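Local coordinates for glycerol uptake operon antiterminator-related protein (Thermotoga maritima, PDB 1VKF) that is of unproven function but probably acts as a glycerol-3-phosphate-responsive transcription antiterminator built on a TIM-barrel fold, at residues A140-V143 and A144-I147; L38-I42 and L43-F47; S177-I180 and L181-M184; E71-E74 and A75-V79. All blocks are in the same frame, centred on the assembly; numbering follows the deposited sequence.

In the fold
The chain curls a parallel sheet into a barrel with helices outside it, as in the TIM-barrel clan, and all four contacts lie in this outer layer or at its joints. Along the chain they come in the order 2, 4, 1, 3. Contacts 2 and 4 are neighbours, their centres about 13 Å apart, and they touch where Ile42 CG1 meets Phe78 CZ at 3.4 Å. Contact 1 sits across the chain's centre from both, with its centre about 32 Å from that of contact 2. Contact 3, near the C-terminal end of the model, follows the last strand, 173-176, which pairs with strand 16-21 and closes the barrel.

Contact 1 (A140-V143 and A144-I147); sequences APKV and ARKI
At the C-terminal part of the short outer helix 140-144 of the barrel, Val143 O meets the backbone of Lys146 and Ile147, and a type I beta turn runs from Ala144 to Ile147. Two regular helical bonds precede this change: Ala144 N donates to Ala140 O at 2.8 Å and Arg145 N to Pro141 O at 3.0 Å. Val143 O then accepts the N-H of Lys146 at 2.9 Å, with the donor 55° out of the carbonyl plane and so away from a lone pair. A weak bond from Ile147 N adds to the grip on the same oxygen.

The Arg145 side chain runs back over the preceding helical turn. A bend at chi3 (-81°) turns its guanidinium so that one face lies over the helix, with Pro141 O above its centre, 3.8 Å from the plane. The head also reaches two side chains: Arg145 NH1 comes to 4.1 Å from Pro141 CB, and NH2 to 4.0 Å from Lys142 CG. Lys142 and Arg145 cross at a slant, and their charged ends stay apart, with Lys142 NZ 6.4 Å from Arg145 NH2.

On the buried side, Ile147 lays CG1 against Val143 O, and the CD1 beyond it approaches Val143 CG1. Lys146 and Ile147 also touch Ile121 of helix 114-127, to which Val143 adds a contact with Val117. Ala140, Ala144 and Ile147 rest on Val152 of strand 151-155, while Ala140 and Val143 reach Val134 of strand 131-135, so the helix is packed on the two strands that it connects.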
loop_
_atom_site.group_PDB
_atom_site.type_symbol
_atom_site.label_atom_id
_atom_site.label_comp_id
_atom_site.label_asym_id
_atom_site.label_seq_id
_atom_site.Cartn_x
_atom_site.Cartn_y
_atom_site.Cartn_z
ATOM N N ALA A 140 -2.269 -13.734 -2.277
ATOM C CA ALA A 140 -2.722 -12.678 -3.192
ATOM C C ALA A 140 -3.185 -13.191 -4.565
ATOM O O ALA A 140 -4.193 -12.730 -5.059
ATOM C CB ALA A 140 -1.693 -11.566 -3.346
ATOM N N PRO A 141 -2.476 -14.131 -5.187
ATOM C CA PRO A 141 -2.920 -14.670 -6.483
ATOM C C PRO A 141 -4.312 -15.279 -6.447
ATOM O O PRO A 141 -5.110 -15.011 -7.352
ATOM C CB PRO A 141 -1.862 -15.712 -6.798
ATOM C CG PRO A 141 -0.616 -15.153 -6.124
ATOM C CD PRO A 141 -1.150 -14.645 -4.806
ATOM N N LYS A 142 -4.605 -16.016 -5.383
ATOM C CA LYS A 142 -5.911 -16.637 -5.186
ATOM C C LYS A 142 -6.981 -15.601 -5.145
ATOM O O LYS A 142 -8.056 -15.794 -5.717
ATOM C CB LYS A 142 -5.993 -17.338 -3.826
ATOM C CG LYS A 142 -5.237 -18.533 -3.679
ATOM C CD LYS A 142 -5.916 -19.430 -2.625
ATOM C CE LYS A 142 -5.701 -20.874 -2.977
ATOM N NZ LYS A 142 -5.585 -21.681 -1.770
ATOM N N VAL A 143 -6.730 -14.536 -4.390
ATOM C CA VAL A 143 -7.688 -13.455 -4.253
ATOM C C VAL A 143 -7.829 -12.705 -5.579
ATOM O O VAL A 143 -8.954 -12.406 -6.005
ATOM C CB VAL A 143 -7.297 -12.509 -3.105
ATOM C CG1 VAL A 143 -8.183 -11.322 -3.061
ATOM C CG2 VAL A 143 -7.342 -13.283 -1.784
ATOM N N ALA A 144 -6.705 -12.466 -6.254
ATOM C CA ALA A 144 -6.714 -11.698 -7.507
ATOM C C ALA A 144 -7.595 -12.382 -8.549
ATOM O O ALA A 144 -8.289 -11.708 -9.319
ATOM C CB ALA A 144 -5.308 -11.550 -8.084
ATOM N N ARG A 145 -7.549 -13.703 -8.598
ATOM C CA ARG A 145 -8.375 -14.459 -9.564
ATOM C C ARG A 145 -9.866 -14.245 -9.367
ATOM O O ARG A 145 -10.657 -14.440 -10.319
ATOM C CB ARG A 145 -8.050 -15.956 -9.480
ATOM C CG ARG A 145 -6.719 -16.327 -10.133
ATOM C CD ARG A 145 -6.444 -17.839 -10.246
ATOM N NE ARG A 145 -5.930 -18.449 -9.005
ATOM C CZ ARG A 145 -4.634 -18.647 -8.693
ATOM N NH1 ARG A 145 -3.645 -18.282 -9.510
ATOM N NH2 ARG A 145 -4.324 -19.225 -7.539
ATOM N N LYS A 146 -10.268 -13.879 -8.148
ATOM C CA LYS A 146 -11.680 -13.636 -7.824
ATOM C C LYS A 146 -12.147 -12.211 -8.094
ATOM O O LYS A 146 -13.348 -11.945 -8.068
ATOM C CB LYS A 146 -11.956 -14.011 -6.365
ATOM C CG LYS A 146 -11.530 -15.444 -6.000
ATOM C CD LYS A 146 -12.645 -16.466 -6.070
ATOM C CE LYS A 146 -12.158 -17.894 -5.679
ATOM N NZ LYS A 146 -12.949 -18.519 -4.597
ATOM N N ILE A 147 -11.202 -11.291 -8.325
ATOM C CA ILE A 147 -11.515 -9.891 -8.603
ATOM C C ILE A 147 -10.824 -9.415 -9.873
ATOM O O ILE A 147 -10.097 -8.419 -9.860
ATOM C CB ILE A 147 -11.211 -8.983 -7.389
ATOM C CG1 ILE A 147 -9.785 -9.195 -6.827
ATOM C CG2 ILE A 147 -12.253 -9.231 -6.292
ATOM C CD1 ILE A 147 -9.467 -8.298 -5.678
#

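Contact 2 (L38-I42 and L43-F47); sequences LKSDI and LNLKF
Asp41 and Asn44 bring their flat ends together almost at right angles, the carboxylate and amide planes standing 84° apart. Asn44 ND2 points one N-H at Asp41 OD1, 3.0 Å away, using the syn lone pair of that oxygen, which lies close to the amide plane. A weak second contact from Asn44 ND2 reaches Asp41 OD2 at 3.4 Å. The carboxylate gets there because CG sits between the backbone N and the carbonyl carbon (chi1 70°), which turns OD1 toward the chain ahead. There the same oxygen takes weak bonds from the N-H groups of Leu43 and Asn44, the first of these closing an Asx turn.

These bonds lie at the joint between strand 34-41 and helix 45-54 in a beta-alpha-beta unit of the barrel, and Asn44 N also donates to Asp41 O at 3.1 Å. With alanine at Asp41, the Asn44 amide would probably lose its carboxylate mate and be free to turn, and the N-H of Leu43 its weak acceptor. On the inner side Ser40 OG lies 3.3 Å from Leu45 CA and 3.6 Å from Leu45 CD1, while its hydrogen-bond partner is His48 ND1. Leu45 continues inward onto Val61 of strand 58-62. A water spans the start of the helix, donating to Ile42 O at 2.9 Å and accepting from Lys46 N.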
loop_
_atom_site.group_PDB
_atom_site.type_symbol
_atom_site.label_atom_id
_atom_site.label_comp_id
_atom_site.label_asym_id
_atom_site.label_seq_id
_atom_site.Cartn_x
_atom_site.Cartn_y
_atom_site.Cartn_z
ATOM N N LEU A 38 5.337 3.052 5.612
ATOM C CA LEU A 38 4.471 2.259 6.456
ATOM C C LEU A 38 4.456 2.674 7.922
ATOM O O LEU A 38 3.607 2.175 8.683
ATOM C CB LEU A 38 4.854 0.788 6.357
ATOM C CG LEU A 38 4.683 0.224 4.936
ATOM C CD1 LEU A 38 5.006 -1.253 4.991
ATOM C CD2 LEU A 38 3.284 0.431 4.375
ATOM N N LYS A 39 5.330 3.597 8.292
ATOM C CA LYS A 39 5.294 4.199 9.618
ATOM C C LYS A 39 5.862 5.602 9.561
ATOM O O LYS A 39 6.863 5.877 8.897
ATOM C CB LYS A 39 6.129 3.345 10.595
ATOM C CG LYS A 39 6.092 3.798 12.067
ATOM C CD LYS A 39 6.999 2.928 12.965
ATOM C CE LYS A 39 6.827 3.339 14.416
ATOM N NZ LYS A 39 7.481 2.383 15.334
ATOM N N SER A 40 5.242 6.496 10.303
ATOM C CA SER A 40 5.782 7.826 10.477
ATOM C C SER A 40 5.130 8.390 11.731
ATOM O O SER A 40 4.571 7.643 12.542
ATOM C CB SER A 40 5.502 8.720 9.208
ATOM O OG SER A 40 6.090 10.020 9.333
ATOM N N ASP A 41 5.129 9.705 11.850
ATOM C CA ASP A 41 4.416 10.388 12.953
ATOM C C ASP A 41 3.987 11.767 12.450
ATOM O O ASP A 41 4.518 12.293 11.470
ATOM C CB ASP A 41 5.203 10.390 14.273
ATOM C CG ASP A 41 6.435 11.269 14.263
ATOM O OD1 ASP A 41 6.326 12.502 14.139
ATOM O OD2 ASP A 41 7.539 10.769 14.414
ATOM N N ILE A 42 3.061 12.348 13.180
ATOM C CA ILE A 42 2.416 13.544 12.741
ATOM C C ILE A 42 3.359 14.756 12.714
ATOM O O ILE A 42 3.170 15.664 11.895
ATOM C CB ILE A 42 1.181 13.772 13.635
ATOM C CG1 ILE A 42 0.238 14.745 12.980
ATOM C CG2 ILE A 42 1.593 14.278 15.010
ATOM C CD1 ILE A 42 -1.105 14.820 13.724
ATOM N N LEU A 43 4.400 14.724 13.537
ATOM C CA LEU A 43 5.327 15.843 13.675
ATOM C C LEU A 43 6.293 15.776 12.510
ATOM O O LEU A 43 6.842 16.811 12.150
ATOM C CB LEU A 43 6.100 15.718 14.993
ATOM C CG LEU A 43 5.198 15.764 16.270
ATOM C CD1 LEU A 43 5.996 15.504 17.573
ATOM C CD2 LEU A 43 4.612 17.105 16.309
ATOM N N ASN A 44 6.577 14.580 12.036
ATOM C CA ASN A 44 7.688 14.434 11.078
ATOM C C ASN A 44 7.315 13.961 9.698
ATOM O O ASN A 44 8.238 13.833 8.844
ATOM C CB ASN A 44 8.756 13.521 11.650
ATOM C CG ASN A 44 9.499 14.122 12.867
ATOM O OD1 ASN A 44 10.440 14.871 12.718
ATOM N ND2 ASN A 44 9.042 13.803 14.040
ATOM N N LEU A 45 6.015 13.725 9.433
ATOM C CA LEU A 45 5.586 13.104 8.208
ATOM C C LEU A 45 6.000 13.983 7.018
ATOM O O LEU A 45 6.490 13.491 5.995
ATOM C CB LEU A 45 4.084 12.938 8.208
ATOM C CG LEU A 45 3.484 12.374 6.921
ATOM C CD1 LEU A 45 3.960 11.010 6.570
ATOM C CD2 LEU A 45 1.958 12.457 6.988
ATOM N N LYS A 46 5.842 15.291 7.168
ATOM C CA LYS A 46 6.161 16.185 6.065
ATOM C C LYS A 46 7.656 16.109 5.695
ATOM O O LYS A 46 8.013 16.162 4.522
ATOM C CB LYS A 46 5.771 17.620 6.420
ATOM C CG LYS A 46 5.897 18.572 5.199
ATOM C CD LYS A 46 5.621 20.041 5.572
ATOM C CE LYS A 46 5.357 20.868 4.316
ATOM N NZ LYS A 46 4.036 20.529 3.703
ATOM N N PHE A 47 8.531 15.963 6.663
ATOM C CA PHE A 47 9.954 15.874 6.394
ATOM C C PHE A 47 10.305 14.541 5.744
ATOM O O PHE A 47 11.130 14.462 4.845
ATOM C CB PHE A 47 10.738 15.981 7.681
ATOM C CG PHE A 47 10.443 17.226 8.481
ATOM C CD1 PHE A 47 10.458 18.483 7.888
ATOM C CD2 PHE A 47 10.192 17.138 9.851
ATOM C CE1 PHE A 47 10.194 19.629 8.641
ATOM C CE2 PHE A 47 9.926 18.292 10.610
ATOM C CZ PHE A 47 9.916 19.525 9.997
HETATM O O HOH W 1 4.232 16.429 9.362
#

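Contact 3 (S177-I180 and L181-M184)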
loop_
_atom_site.group_PDB
_atom_site.type_symbol
_atom_site.label_atom_id
_atom_site.label_comp_id
_atom_site.label_asym_id
_atom_site.label_seq_id
_atom_site.Cartn_x
_atom_site.Cartn_y
_atom_site.Cartn_z
ATOM N N SER A 177 9.991 -4.514 1.967
ATOM C CA SER A 177 11.153 -3.717 2.468
ATOM C C SER A 177 12.493 -4.406 2.153
ATOM O O SER A 177 13.580 -3.902 2.520
ATOM C CB SER A 177 11.049 -3.410 3.970
ATOM O OG SER A 177 11.214 -4.585 4.757
ATOM N N SER A 178 12.447 -5.526 1.446
ATOM C CA SER A 178 13.675 -6.274 1.106
ATOM C C SER A 178 14.486 -5.631 -0.023
ATOM O O SER A 178 14.059 -5.552 -1.166
ATOM C CB SER A 178 13.329 -7.733 0.753
ATOM O OG SER A 178 14.429 -8.365 0.113
ATOM N N ARG A 179 15.675 -5.156 0.335
ATOM C CA ARG A 179 16.547 -4.511 -0.599
ATOM C C ARG A 179 16.962 -5.475 -1.700
ATOM O O ARG A 179 17.202 -5.067 -2.818
ATOM C CB ARG A 179 17.788 -3.993 0.151
ATOM C CG ARG A 179 17.621 -2.561 0.643
ATOM C CD ARG A 179 16.439 -2.308 1.524
ATOM N NE ARG A 179 16.505 -0.946 2.098
ATOM C CZ ARG A 179 15.633 -0.460 2.978
ATOM N NH1 ARG A 179 14.598 -1.197 3.395
ATOM N NH2 ARG A 179 15.776 0.792 3.435
ATOM N N ILE A 180 17.039 -6.770 -1.385
ATOM C CA ILE A 180 17.365 -7.749 -2.402
ATOM C C ILE A 180 16.259 -7.806 -3.447
ATOM O O ILE A 180 16.533 -7.789 -4.633
ATOM C CB ILE A 180 17.534 -9.140 -1.750
ATOM C CG1 ILE A 180 18.836 -9.156 -0.946
ATOM C CG2 ILE A 180 17.501 -10.231 -2.805
ATOM C CD1 ILE A 180 18.856 -10.218 0.185
ATOM N N LEU A 181 15.004 -7.845 -3.005
ATOM C CA LEU A 181 13.894 -7.861 -3.953
ATOM C C LEU A 181 13.797 -6.572 -4.761
ATOM O O LEU A 181 13.405 -6.593 -5.954
ATOM C CB LEU A 181 12.543 -8.156 -3.277
ATOM C CG LEU A 181 12.442 -9.527 -2.594
ATOM C CD1 LEU A 181 11.067 -9.717 -1.969
ATOM C CD2 LEU A 181 12.769 -10.638 -3.602
ATOM N N TRP A 182 14.208 -5.463 -4.183
ATOM C CA TRP A 182 14.197 -4.172 -4.910
ATOM C C TRP A 182 15.060 -4.221 -6.177
ATOM O O TRP A 182 14.795 -3.503 -7.146
ATOM C CB TRP A 182 14.673 -3.034 -4.044
ATOM C CG TRP A 182 13.801 -2.687 -2.867
ATOM C CD1 TRP A 182 12.633 -3.279 -2.481
ATOM C CD2 TRP A 182 14.067 -1.660 -1.902
ATOM N NE1 TRP A 182 12.159 -2.688 -1.337
ATOM C CE2 TRP A 182 13.018 -1.696 -0.949
ATOM C CE3 TRP A 182 15.092 -0.710 -1.744
ATOM C CZ2 TRP A 182 12.951 -0.803 0.112
ATOM C CZ3 TRP A 182 15.032 0.162 -0.676
ATOM C CH2 TRP A 182 13.976 0.103 0.243
ATOM N N LYS A 183 16.061 -5.094 -6.163
ATOM C CA LYS A 183 17.043 -5.176 -7.243
ATOM C C LYS A 183 16.692 -6.210 -8.286
ATOM O O LYS A 183 17.364 -6.286 -9.295
ATOM C CB LYS A 183 18.415 -5.511 -6.641
ATOM C CG LYS A 183 19.036 -4.396 -5.845
ATOM C CD LYS A 183 20.388 -4.822 -5.288
ATOM C CE LYS A 183 20.810 -4.002 -4.081
ATOM N NZ LYS A 183 20.944 -2.543 -4.355
HETATM N N MSE A 184 15.670 -7.035 -8.055
HETATM C CA MSE A 184 15.553 -8.268 -8.861
HETATM C C MSE A 184 15.228 -7.946 -10.321
HETATM O O MSE A 184 14.612 -6.909 -10.591
HETATM C CB MSE A 184 14.512 -9.209 -8.245
HETATM C CG MSE A 184 13.126 -8.726 -8.368
HETATM SE SE MSE A 184 11.896 -10.024 -7.385
HETATM C CE MSE A 184 12.047 -11.398 -8.586
HETATM O O HOH W 2 18.237 -2.392 -3.032
#
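A bend in the Arg179 chain at chi2 (56°) carries its outer half alongside the Trp182 indole, whose CG is anti to the carbonyl carbon (chi1 -66°); the two side chains point the same way. They belong to the first turn of the short helix 179-182, which follows the last strand of the barrel and has Ser178 as its N-cap: Ser178 OG accepts from Leu181 N at 3.2 Å in a nearly straight bond. Ser178 O in turn takes the N-H of Trp182, 3.0 Å away in the carbonyl plane.

Arg179 CD sits over the six-membered ring of Trp182, 3.7 Å from its centroid, in a CH-pi contact. Further out the guanidinium lies only 21° from parallel to the indole, with Trp182 CH2 over its centre and 3.2 Å from Arg179 CZ. Its rotation is fixed from the edge, where Arg179 NH1 donates within the guanidinium plane to a lone pair of Ser177 O at 3.0 Å. A second anchor, from NH2 to Ile27 O, lies beyond the helix. Trp182 NE1 donates to Thr176 O, and the ring packs on Ile17, Ala19 and Leu21 of strand 16-21. A serine in place of Trp182 would probably open a gap against that strand and leave the Arg179 chain without the face it lies on.

Ser177 OG binds a citrate, probably from the crystallisation liquor. Lys183 NZ pairs with Glu31 in a salt bridge and also donates to a water, 3.0 Å away, that itself donates to Arg179 O at 2.9 Å.

Contact 4 (E71-E74 and A75-V79)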
loop_
_atom_site.group_PDB
_atom_site.type_symbol
_atom_site.label_atom_id
_atom_site.label_comp_id
_atom_site.label_asym_id
_atom_site.label_seq_id
_atom_site.Cartn_x
_atom_site.Cartn_y
_atom_site.Cartn_z
ATOM N N GLU A 71 -8.391 9.312 12.387
ATOM C CA GLU A 71 -9.031 8.790 11.197
ATOM C C GLU A 71 -9.918 9.866 10.637
ATOM O O GLU A 71 -10.279 10.824 11.335
ATOM C CB GLU A 71 -9.781 7.486 11.506
ATOM C CG GLU A 71 -10.934 7.569 12.457
ATOM C CD GLU A 71 -11.537 6.184 12.742
ATOM O OE1 GLU A 71 -10.813 5.169 12.606
ATOM O OE2 GLU A 71 -12.724 6.116 13.087
ATOM N N GLY A 72 -10.282 9.696 9.380
ATOM C CA GLY A 72 -11.274 10.542 8.763
ATOM C C GLY A 72 -10.750 11.661 7.896
ATOM O O GLY A 72 -9.582 11.705 7.569
ATOM N N GLU A 73 -11.666 12.514 7.451
ATOM C CA GLU A 73 -11.392 13.482 6.403
ATOM C C GLU A 73 -10.235 14.428 6.708
ATOM O O GLU A 73 -9.394 14.689 5.861
ATOM C CB GLU A 73 -12.646 14.266 6.090
ATOM C CG GLU A 73 -12.584 15.033 4.776
ATOM C CD GLU A 73 -13.970 15.361 4.250
ATOM O OE1 GLU A 73 -14.841 15.691 5.066
ATOM O OE2 GLU A 73 -14.186 15.282 3.035
ATOM N N GLU A 74 -10.248 15.010 7.895
ATOM C CA GLU A 74 -9.178 15.911 8.302
ATOM C C GLU A 74 -7.802 15.228 8.355
ATOM O O GLU A 74 -6.823 15.797 7.868
ATOM C CB GLU A 74 -9.501 16.602 9.639
ATOM C CG GLU A 74 -10.796 17.395 9.656
ATOM C CD GLU A 74 -12.065 16.597 9.943
ATOM O OE1 GLU A 74 -12.044 15.340 10.022
ATOM O OE2 GLU A 74 -13.130 17.252 10.056
ATOM N N ALA A 75 -7.747 13.989 8.849
ATOM C CA ALA A 75 -6.520 13.206 8.819
ATOM C C ALA A 75 -6.023 12.954 7.406
ATOM O O ALA A 75 -4.838 13.116 7.099
ATOM C CB ALA A 75 -6.677 11.906 9.565
ATOM N N ILE A 76 -6.941 12.601 6.511
ATOM C CA ILE A 76 -6.552 12.332 5.115
ATOM C C ILE A 76 -6.025 13.602 4.434
ATOM O O ILE A 76 -4.973 13.564 3.757
ATOM C CB ILE A 76 -7.741 11.769 4.304
ATOM C CG1 ILE A 76 -8.178 10.386 4.775
ATOM C CG2 ILE A 76 -7.401 11.756 2.831
ATOM C CD1 ILE A 76 -9.629 10.083 4.471
ATOM N N LEU A 77 -6.707 14.735 4.659
ATOM C CA LEU A 77 -6.269 16.039 4.143
ATOM C C LEU A 77 -4.927 16.464 4.742
ATOM O O LEU A 77 -4.131 17.065 4.022
ATOM C CB LEU A 77 -7.297 17.155 4.363
ATOM C CG LEU A 77 -8.565 16.921 3.556
ATOM C CD1 LEU A 77 -9.608 17.971 3.908
ATOM C CD2 LEU A 77 -8.255 16.861 2.068
ATOM N N PHE A 78 -4.601 16.123 6.012
ATOM C CA PHE A 78 -3.330 16.379 6.580
ATOM C C PHE A 78 -2.212 15.621 5.887
ATOM O O PHE A 78 -1.156 16.189 5.604
ATOM C CB PHE A 78 -3.359 15.980 8.074
ATOM C CG PHE A 78 -2.091 16.210 8.806
ATOM C CD1 PHE A 78 -1.148 15.227 8.796
ATOM C CD2 PHE A 78 -1.869 17.414 9.454
ATOM C CE1 PHE A 78 0.069 15.405 9.486
ATOM C CE2 PHE A 78 -0.675 17.613 10.165
ATOM C CZ PHE A 78 0.292 16.607 10.153
ATOM N N VAL A 79 -2.475 14.353 5.577
ATOM C CA VAL A 79 -1.497 13.539 4.914
ATOM C C VAL A 79 -1.281 14.094 3.459
ATOM O O VAL A 79 -0.137 14.132 2.986
ATOM C CB VAL A 79 -1.949 12.042 4.930
ATOM C CG1 VAL A 79 -1.052 11.228 4.046
ATOM C CG2 VAL A 79 -1.910 11.546 6.369
HETATM O O HOH W 3 -10.131 13.324 10.422
#
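Gly72 O is met closely by Ile76 and Ala75 at the start of helix 73-82, whereas the exposed carboxylate of Glu74 meets the start of the helix through a water. On the packed side the Ile76 N-H reaches Gly72 O at 3.0 Å, and the side chain of the same residue lies against this oxygen, CG1 at 3.4 Å and CD1 at 3.5 Å. Ala75 CB comes to the same carbonyl, also at 3.5 Å. Gly72 is the N-cap, and at its backbone angles a beta carbon would collide with the carbonyl oxygen of Glu71. The next helical bonds follow in step, from Leu77 N to Glu73 O and from Phe78 N to Glu74 O, both 2.9 Å long. Leu77 leans its CG on Glu73 O, while its CD1 merely skirts the CG of that glutamate.

The looser side belongs to Glu74. Its chain bends at chi2 (84°) and brings OE1 back toward the helix start, where one water donates to Glu74 OE1 at 2.8 Å and to Glu71 O at 2.7 Å while accepting from Ala75 N. A first-turn N-H is thus satisfied by solvent, and the carboxylate stands where the positive end of the helix dipole would probably stabilise its charge.

Helix 92-100 and the loop after it lie next to this end of the helix. Asn94 of that helix accepts from Gly72 N, Glu73 OE2 is bonded to Asn101, and Ile76 touches Val97, Ile103 and Met63, the last in the loop after strand 58-62.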